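Local coordinates for Tv2483 (Treponema vincentii, PDB 6DET), which binds L-arginine with high selectivity and, as a lipoprotein of the solute-binding family, probably hands it to an ABC transporter for import, at residues Ala181-Thr186 with Asn204-Ile209; Lys124-Leu129 with Ala138-Arg143; Ser30-Gln33 with Ala37-Ile40. All coordinates share one frame; numbering follows the deposited sequence.

Contact 1. Residues Ala181-Thr186 with Asn204-Ile209; sequences ALDSGT and NPQYSI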
loop_
_atom_site.group_PDB
_atom_site.type_symbol
_atom_site.label_atom_id
_atom_site.label_comp_id
_atom_site.label_asym_id
_atom_site.label_seq_id
_atom_site.Cartn_x
_atom_site.Cartn_y
_atom_site.Cartn_z
ATOM N N ALA A 181 -18.877 7.584 -1.246
ATOM C CA ALA A 181 -19.987 6.703 -0.904
ATOM C C ALA A 181 -20.350 6.851 0.567
ATOM O O ALA A 181 -21.531 6.801 0.931
ATOM C CB ALA A 181 -19.627 5.255 -1.234
ATOM N N LEU A 182 -19.343 7.064 1.421
ATOM C CA LEU A 182 -19.601 7.272 2.841
ATOM C C LEU A 182 -20.358 8.574 3.070
ATOM O O LEU A 182 -21.297 8.620 3.877
ATOM C CB LEU A 182 -18.284 7.261 3.629
ATOM C CG LEU A 182 -18.418 7.160 5.149
ATOM C CD1 LEU A 182 -19.140 5.882 5.545
ATOM C CD2 LEU A 182 -17.071 7.242 5.835
ATOM N N ASP A 183 -19.965 9.641 2.371
ATOM C CA ASP A 183 -20.743 10.877 2.413
ATOM C C ASP A 183 -22.113 10.685 1.773
ATOM O O ASP A 183 -23.098 11.295 2.210
ATOM C CB ASP A 183 -19.975 12.001 1.703
ATOM C CG ASP A 183 -18.588 12.245 2.296
ATOM O OD1 ASP A 183 -18.320 11.817 3.442
ATOM O OD2 ASP A 183 -17.753 12.871 1.608
ATOM N N SER A 184 -22.199 9.827 0.752
ATOM C CA SER A 184 -23.438 9.664 -0.004
ATOM C C SER A 184 -24.489 8.884 0.770
ATOM O O SER A 184 -25.680 9.110 0.577
ATOM C CB SER A 184 -23.171 8.929 -1.321
ATOM O OG SER A 184 -22.405 9.701 -2.227
ATOM N N GLY A 185 -24.085 7.936 1.612
ATOM C CA GLY A 185 -25.014 6.935 2.093
ATOM C C GLY A 185 -25.117 5.718 1.200
ATOM O O GLY A 185 -25.957 4.844 1.457
ATOM N N THR A 186 -24.306 5.657 0.140
ATOM C CA THR A 186 -24.189 4.464 -0.690
ATOM C C THR A 186 -23.638 3.294 0.111
ATOM O O THR A 186 -23.881 2.127 -0.222
ATOM C CB THR A 186 -23.283 4.791 -1.881
ATOM O OG1 THR A 186 -23.936 5.780 -2.692
ATOM C CG2 THR A 186 -22.961 3.559 -2.717
ATOM N N ASN A 204 -9.967 15.223 9.447
ATOM C CA ASN A 204 -11.333 15.208 8.923
ATOM C C ASN A 204 -12.318 14.605 9.923
ATOM O O ASN A 204 -13.108 13.728 9.553
ATOM C CB ASN A 204 -11.393 14.412 7.613
ATOM C CG ASN A 204 -11.344 15.292 6.385
ATOM O OD1 ASN A 204 -12.340 15.905 6.007
ATOM N ND2 ASN A 204 -10.189 15.333 5.733
ATOM N N PRO A 205 -12.352 15.069 11.175
ATOM C CA PRO A 205 -13.081 14.324 12.214
ATOM C C PRO A 205 -14.590 14.265 12.043
ATOM O O PRO A 205 -15.302 13.951 13.002
ATOM C CB PRO A 205 -12.737 15.102 13.479
ATOM C CG PRO A 205 -12.755 16.455 12.997
ATOM C CD PRO A 205 -11.958 16.387 11.694
ATOM N N GLN A 206 -15.098 14.599 10.859
ATOM C CA GLN A 206 -16.456 14.227 10.486
ATOM C C GLN A 206 -16.555 12.710 10.378
ATOM O O GLN A 206 -17.629 12.163 10.112
ATOM C CB GLN A 206 -16.845 14.882 9.155
ATOM C CG GLN A 206 -15.912 14.563 7.999
ATOM C CD GLN A 206 -16.393 15.131 6.681
ATOM O OE1 GLN A 206 -17.552 14.963 6.302
ATOM N NE2 GLN A 206 -15.502 15.813 5.975
ATOM N N TYR A 207 -15.433 12.022 10.562
ATOM C CA TYR A 207 -15.352 10.584 10.391
ATOM C C TYR A 207 -14.966 9.934 11.709
ATOM O O TYR A 207 -14.244 10.518 12.523
ATOM C CB TYR A 207 -14.333 10.219 9.298
ATOM C CG TYR A 207 -14.712 10.734 7.927
ATOM C CD1 TYR A 207 -15.946 10.437 7.372
ATOM C CD2 TYR A 207 -13.846 11.532 7.195
ATOM C CE1 TYR A 207 -16.305 10.907 6.114
ATOM C CE2 TYR A 207 -14.195 12.006 5.926
ATOM C CZ TYR A 207 -15.433 11.693 5.403
ATOM O OH TYR A 207 -15.802 12.155 4.162
ATOM N N SER A 208 -15.460 8.722 11.914
ATOM C CA SER A 208 -15.195 7.961 13.123
ATOM C C SER A 208 -14.495 6.664 12.746
ATOM O O SER A 208 -14.837 6.029 11.746
ATOM C CB SER A 208 -16.498 7.671 13.890
ATOM O OG SER A 208 -16.305 6.650 14.855
ATOM N N ILE A 209 -13.498 6.292 13.522
ATOM C CA ILE A 209 -12.814 5.024 13.340
ATOM C C ILE A 209 -13.299 4.040 14.391
ATOM O O ILE A 209 -13.269 4.328 15.597
ATOM C CB ILE A 209 -11.284 5.189 13.418
ATOM C CG1 ILE A 209 -10.774 6.152 12.352
ATOM C CG2 ILE A 209 -10.596 3.847 13.242
ATOM C CD1 ILE A 209 -9.340 6.612 12.617
#
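Tyr207, which meets Leu182 and Asp183 at the end of helix 175-184, is reached through a type I turn that starts at Asn204. One side-chain bond spans the turn: Gln206 NE2 donates to Asn204 OD1 over 3.2 Å, with the acceptor close to the plane of the Gln206 amide. Asn204 is poorly ordered, though, so this bond deserves less weight than what follows. Gln206 also lays its CG over the centre of the Tyr207 ring, covering one face. Tyr207 itself opens strand 207-209 and does nearly all the work. With CG anti to the carbonyl carbon (chi1 -63°), its ring extends across to the helix. Leu182 CD2 rests obliquely against the ring, 3.7 Å from Tyr207 CD1, the two side chains running past each other in opposite directions. At the phenol end, Tyr207 OH donates to Asp183 OD1 at 2.6 Å, and that oxygen accepts with its syn lone pair. Carboxylate and ring are almost coplanar, 5° apart, and OD1 lies in plane at the ring edge; Asp183 OD2 stays 3.3 Å from Tyr207 OH. Tyr179 of the same helix and Leu201 add further packing to the tyrosine. The contact thus joins the last helical turn to an edge of the lobe's sheet, greasy at Leu182 and polar at the exposed Asp183. So short a bond is consistent with an ionised carboxylate, and the phenol would offset part of the penalty of a negative charge near a helix C-terminus.

Contact 2. Residues Lys124-Leu129 with Ala138-Arg143; sequences KIVVTL and AQLQNR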
loop_
_atom_site.group_PDB
_atom_site.type_symbol
_atom_site.label_atom_id
_atom_site.label_comp_id
_atom_site.label_asym_id
_atom_site.label_seq_id
_atom_site.Cartn_x
_atom_site.Cartn_y
_atom_site.Cartn_z
ATOM N N LYS A 124 -5.664 -2.508 8.607
ATOM C CA LYS A 124 -6.916 -2.106 7.988
ATOM C C LYS A 124 -7.865 -1.686 9.099
ATOM O O LYS A 124 -8.026 -2.397 10.086
ATOM C CB LYS A 124 -7.501 -3.249 7.187
ATOM C CG LYS A 124 -6.817 -3.338 5.793
ATOM C CD LYS A 124 -7.291 -4.502 4.974
ATOM C CE LYS A 124 -6.627 -4.521 3.599
ATOM N NZ LYS A 124 -5.211 -4.046 3.608
ATOM N N ILE A 125 -8.514 -0.540 8.906
ATOM C CA ILE A 125 -9.426 0.043 9.869
ATOM C C ILE A 125 -10.740 0.353 9.157
ATOM O O ILE A 125 -10.791 0.506 7.935
ATOM C CB ILE A 125 -8.824 1.308 10.501
ATOM C CG1 ILE A 125 -8.479 2.333 9.422
ATOM C CG2 ILE A 125 -7.562 0.944 11.274
ATOM C CD1 ILE A 125 -8.041 3.667 9.933
ATOM N N VAL A 126 -11.806 0.453 9.948
ATOM C CA VAL A 126 -13.147 0.725 9.437
ATOM C C VAL A 126 -13.536 2.134 9.844
ATOM O O VAL A 126 -13.451 2.497 11.028
ATOM C CB VAL A 126 -14.167 -0.299 9.946
ATOM C CG1 VAL A 126 -15.562 0.073 9.438
ATOM C CG2 VAL A 126 -13.781 -1.684 9.463
ATOM N N VAL A 127 -13.981 2.917 8.864
ATOM C CA VAL A 127 -14.315 4.322 9.055
ATOM C C VAL A 127 -15.800 4.499 8.781
ATOM O O VAL A 127 -16.335 3.927 7.823
ATOM C CB VAL A 127 -13.463 5.244 8.153
ATOM C CG1 VAL A 127 -13.883 6.709 8.293
ATOM C CG2 VAL A 127 -11.956 5.086 8.491
ATOM N N THR A 128 -16.466 5.267 9.646
ATOM C CA THR A 128 -17.878 5.593 9.500
ATOM C C THR A 128 -18.040 7.102 9.598
ATOM O O THR A 128 -17.071 7.828 9.845
ATOM C CB THR A 128 -18.744 4.908 10.573
ATOM O OG1 THR A 128 -18.361 5.366 11.880
ATOM C CG2 THR A 128 -18.584 3.416 10.517
ATOM N N LEU A 129 -19.280 7.569 9.414
ATOM C CA LEU A 129 -19.622 8.946 9.748
ATOM C C LEU A 129 -19.753 9.089 11.261
ATOM O O LEU A 129 -20.377 8.256 11.922
ATOM C CB LEU A 129 -20.920 9.348 9.058
ATOM C CG LEU A 129 -20.905 9.257 7.532
ATOM C CD1 LEU A 129 -22.295 9.414 6.985
ATOM C CD2 LEU A 129 -19.986 10.308 6.951
ATOM N N ALA A 138 -19.477 -4.989 15.665
ATOM C CA ALA A 138 -20.759 -5.685 15.678
ATOM C C ALA A 138 -21.875 -4.817 15.121
ATOM O O ALA A 138 -22.857 -5.342 14.590
ATOM C CB ALA A 138 -21.101 -6.127 17.099
ATOM N N GLN A 139 -21.759 -3.497 15.243
ATOM C CA GLN A 139 -22.770 -2.611 14.684
ATOM C C GLN A 139 -22.659 -2.478 13.173
ATOM O O GLN A 139 -23.472 -1.770 12.571
ATOM C CB GLN A 139 -22.667 -1.234 15.326
ATOM C CG GLN A 139 -23.074 -1.226 16.791
ATOM C CD GLN A 139 -22.711 0.064 17.478
ATOM O OE1 GLN A 139 -21.610 0.596 17.309
ATOM N NE2 GLN A 139 -23.628 0.571 18.277
ATOM N N LEU A 140 -21.681 -3.124 12.553
ATOM C CA LEU A 140 -21.575 -3.140 11.104
ATOM C C LEU A 140 -22.396 -4.265 10.485
ATOM O O LEU A 140 -22.466 -4.361 9.254
ATOM C CB LEU A 140 -20.108 -3.268 10.684
ATOM C CG LEU A 140 -19.110 -2.210 11.171
ATOM C CD1 LEU A 140 -17.696 -2.623 10.815
ATOM C CD2 LEU A 140 -19.404 -0.830 10.605
ATOM N N GLN A 141 -23.028 -5.108 11.304
ATOM C CA GLN A 141 -23.810 -6.216 10.773
ATOM C C GLN A 141 -24.981 -5.697 9.959
ATOM O O GLN A 141 -25.629 -4.712 10.328
ATOM C CB GLN A 141 -24.327 -7.111 11.894
ATOM C CG GLN A 141 -23.257 -7.916 12.563
ATOM C CD GLN A 141 -23.831 -8.976 13.458
ATOM O OE1 GLN A 141 -24.794 -9.651 13.100
ATOM N NE2 GLN A 141 -23.251 -9.126 14.638
ATOM N N ASN A 142 -25.266 -6.387 8.848
ATOM C CA ASN A 142 -26.359 -6.012 7.953
ATOM C C ASN A 142 -26.167 -4.585 7.453
ATOM O O ASN A 142 -27.110 -3.795 7.387
ATOM C CB ASN A 142 -27.727 -6.166 8.630
ATOM C CG ASN A 142 -27.944 -7.549 9.211
ATOM O OD1 ASN A 142 -28.066 -7.712 10.424
ATOM N ND2 ASN A 142 -28.001 -8.551 8.347
ATOM N N ARG A 143 -24.930 -4.244 7.129
ATOM C CA ARG A 143 -24.590 -2.957 6.551
ATOM C C ARG A 143 -23.919 -3.189 5.207
ATOM O O ARG A 143 -23.564 -4.310 4.850
ATOM C CB ARG A 143 -23.644 -2.166 7.459
ATOM C CG ARG A 143 -24.126 -1.960 8.878
ATOM C CD ARG A 143 -25.222 -0.929 8.983
ATOM N NE ARG A 143 -25.504 -0.655 10.385
ATOM C CZ ARG A 143 -26.517 0.086 10.821
ATOM N NH1 ARG A 143 -27.363 0.644 9.964
ATOM N NH2 ARG A 143 -26.681 0.269 12.124
#
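Val126 and Thr128 of strand 120-129 pack against Leu140, a single hydrophobic plug that a loop lowers onto one face of the mixed sheet, in one of the two lobes of this type II periplasmic-binding-protein fold. Val126 points at the loop. Its CG1, anti to the backbone N (chi1 177°), approaches Leu140 tip to tip, 3.7 Å from CD1 and 4.1 Å from CD2 of that leucine, so one valine methyl sits against both branches. Val127 turns away from the loop, toward Leu201 and the Tyr207 side chain. With Thr128 the strand faces the loop again, and its CG2 touches Leu140 CD2 more loosely, at 4.3 Å. Beside the contact, Ala189 of the adjoining strand packs on both Val126 and Thr128, and Tyr134 also packs on the threonine. All three touching residues are buried, and the contact between the segments is purely apolar. Beyond Leu140 the chain makes a type II turn to Arg143, having just finished a 3-10 segment that ends at Leu140, with Gln141 N, the next residue, bonded back to Ala138 O. Arg143 then folds back over its own loop: NE donates to Gln139 O at 3.2 Å, almost straight at 175°, with the carbonyl oxygen in the guanidinium plane.

Contact 3. Residues Ser30-Gln33 with Ala37-Ile40; sequences SKVQ and ALVI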
loop_
_atom_site.group_PDB
_atom_site.type_symbol
_atom_site.label_atom_id
_atom_site.label_comp_id
_atom_site.label_asym_id
_atom_site.label_seq_id
_atom_site.Cartn_x
_atom_site.Cartn_y
_atom_site.Cartn_z
ATOM N N SER A 30 20.450 -8.198 -14.073
ATOM C CA SER A 30 21.109 -7.838 -15.322
ATOM C C SER A 30 20.162 -7.105 -16.276
ATOM O O SER A 30 20.556 -6.133 -16.939
ATOM C CB SER A 30 21.670 -9.088 -15.981
ATOM O OG SER A 30 22.742 -9.583 -15.189
ATOM N N LYS A 31 18.922 -7.574 -16.387
ATOM C CA LYS A 31 17.986 -6.936 -17.312
ATOM C C LYS A 31 17.757 -5.473 -16.932
ATOM O O LYS A 31 17.752 -4.586 -17.796
ATOM C CB LYS A 31 16.677 -7.713 -17.333
ATOM C CG LYS A 31 16.711 -9.000 -18.137
ATOM C CD LYS A 31 15.382 -9.760 -18.061
ATOM C CE LYS A 31 15.572 -11.169 -18.630
ATOM N NZ LYS A 31 14.421 -12.075 -18.400
ATOM N N VAL A 32 17.578 -5.204 -15.636
ATOM C CA VAL A 32 17.366 -3.839 -15.163
ATOM C C VAL A 32 18.614 -2.992 -15.361
ATOM O O VAL A 32 18.529 -1.822 -15.760
ATOM C CB VAL A 32 16.929 -3.870 -13.686
ATOM C CG1 VAL A 32 17.072 -2.500 -13.038
ATOM C CG2 VAL A 32 15.522 -4.414 -13.598
ATOM N N GLN A 33 19.795 -3.560 -15.102
ATOM C CA GLN A 33 21.024 -2.791 -15.284
ATOM C C GLN A 33 21.249 -2.412 -16.745
ATOM O O GLN A 33 21.725 -1.309 -17.031
ATOM C CB GLN A 33 22.240 -3.549 -14.759
ATOM C CG GLN A 33 23.436 -2.630 -14.750
ATOM C CD GLN A 33 24.668 -3.229 -14.113
ATOM O OE1 GLN A 33 24.959 -4.425 -14.259
ATOM N NE2 GLN A 33 25.440 -2.381 -13.444
ATOM N N ALA A 37 17.080 1.201 -15.994
ATOM C CA ALA A 37 15.828 1.756 -15.498
ATOM C C ALA A 37 15.040 0.726 -14.716
ATOM O O ALA A 37 15.049 -0.459 -15.039
ATOM C CB ALA A 37 14.987 2.253 -16.661
ATOM N N LEU A 38 14.275 1.211 -13.735
ATOM C CA LEU A 38 13.393 0.360 -12.965
ATOM C C LEU A 38 12.008 0.968 -13.074
ATOM O O LEU A 38 11.850 2.168 -12.829
ATOM C CB LEU A 38 13.807 0.267 -11.505
ATOM C CG LEU A 38 12.954 -0.694 -10.673
ATOM C CD1 LEU A 38 13.230 -2.159 -10.999
ATOM C CD2 LEU A 38 13.175 -0.460 -9.178
ATOM N N VAL A 39 11.049 0.167 -13.518
ATOM C CA VAL A 39 9.667 0.625 -13.696
ATOM C C VAL A 39 8.888 0.241 -12.446
ATOM O O VAL A 39 8.691 -0.949 -12.155
ATOM C CB VAL A 39 9.034 0.041 -14.964
ATOM C CG1 VAL A 39 7.579 0.484 -15.083
ATOM C CG2 VAL A 39 9.831 0.462 -16.203
ATOM N N ILE A 40 8.459 1.255 -11.691
ATOM C CA ILE A 40 7.780 1.064 -10.409
ATOM C C ILE A 40 6.305 1.387 -10.658
ATOM O O ILE A 40 5.969 2.538 -10.925
ATOM C CB ILE A 40 8.355 1.979 -9.310
ATOM C CG1 ILE A 40 9.875 1.775 -9.136
ATOM C CG2 ILE A 40 7.620 1.764 -7.980
ATOM C CD1 ILE A 40 10.673 2.970 -9.613
#
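Val32 on helix 28-35 meets both Ala37 and Leu38, the first two residues of strand 37-42, just after a tight change of direction; the CA atoms of Val32 and Ala37 are 5.8 Å apart. The polar link is made by the backbone. Ala37 N donates to Val32 O, but at 3.4 Å and 148° the bond is weak. It nonetheless ties the first strand residue to the end of the helix. The next carbonyl fares differently: Ala37 O is buried by this contact and has no partner in the model, and what lies over it is hydrocarbon, with Val32 CG1 at 3.5 Å. That methyl is anti to the backbone N of Val32 (chi1 164°), which sets it toward the strand's backbone while CG2 is left to deal with a side chain. Strand 37-42 is the first strand of a beta-alpha-beta crossover: the chain continues through helix 61-73 and returns as strand 76-81, which runs parallel to it in the sheet of a solute-binding lobe. The short helix 28-35 therefore packs at the start of that unit, near the N-terminus. The apolar part of the contact is modest. Val32 CG2 lies 4.1 Å from Leu38 CD1, the two side chains meeting at a slant. Both also pack on Ile75, in the loop just before strand 76-81, so a third aliphatic side chain joins the pair. Leu38, with CG anti to its nitrogen (chi1 -176°), extends further to Phe66 and Cys70 of helix 61-73, which covers that side of the strand. Ala37 turns its methyl away from Val32, and it meets Ile78 instead.

In the fold
Contacts 1 and 2 are neighbours, their centres about 11 Å apart, and they share a sheet in which strands 207-209 and 120-129 pair, with a probable hydrogen bond from Thr128 N to Ser208 O. Contact 3 lies on the opposite side of the chain's centre, some 41 to 42 Å away centre to centre; its strand can be traced to the others through a branched network of strand pairings, though it belongs to the other end of the molecule. Contacts 2 and 3 are buried, the former wholly aliphatic and the latter mixing aliphatic packing with one weak backbone bond. Contact 1 is only partly buried, and there a carboxylate, probably ionised, and a phenol meet by a short hydrogen bond.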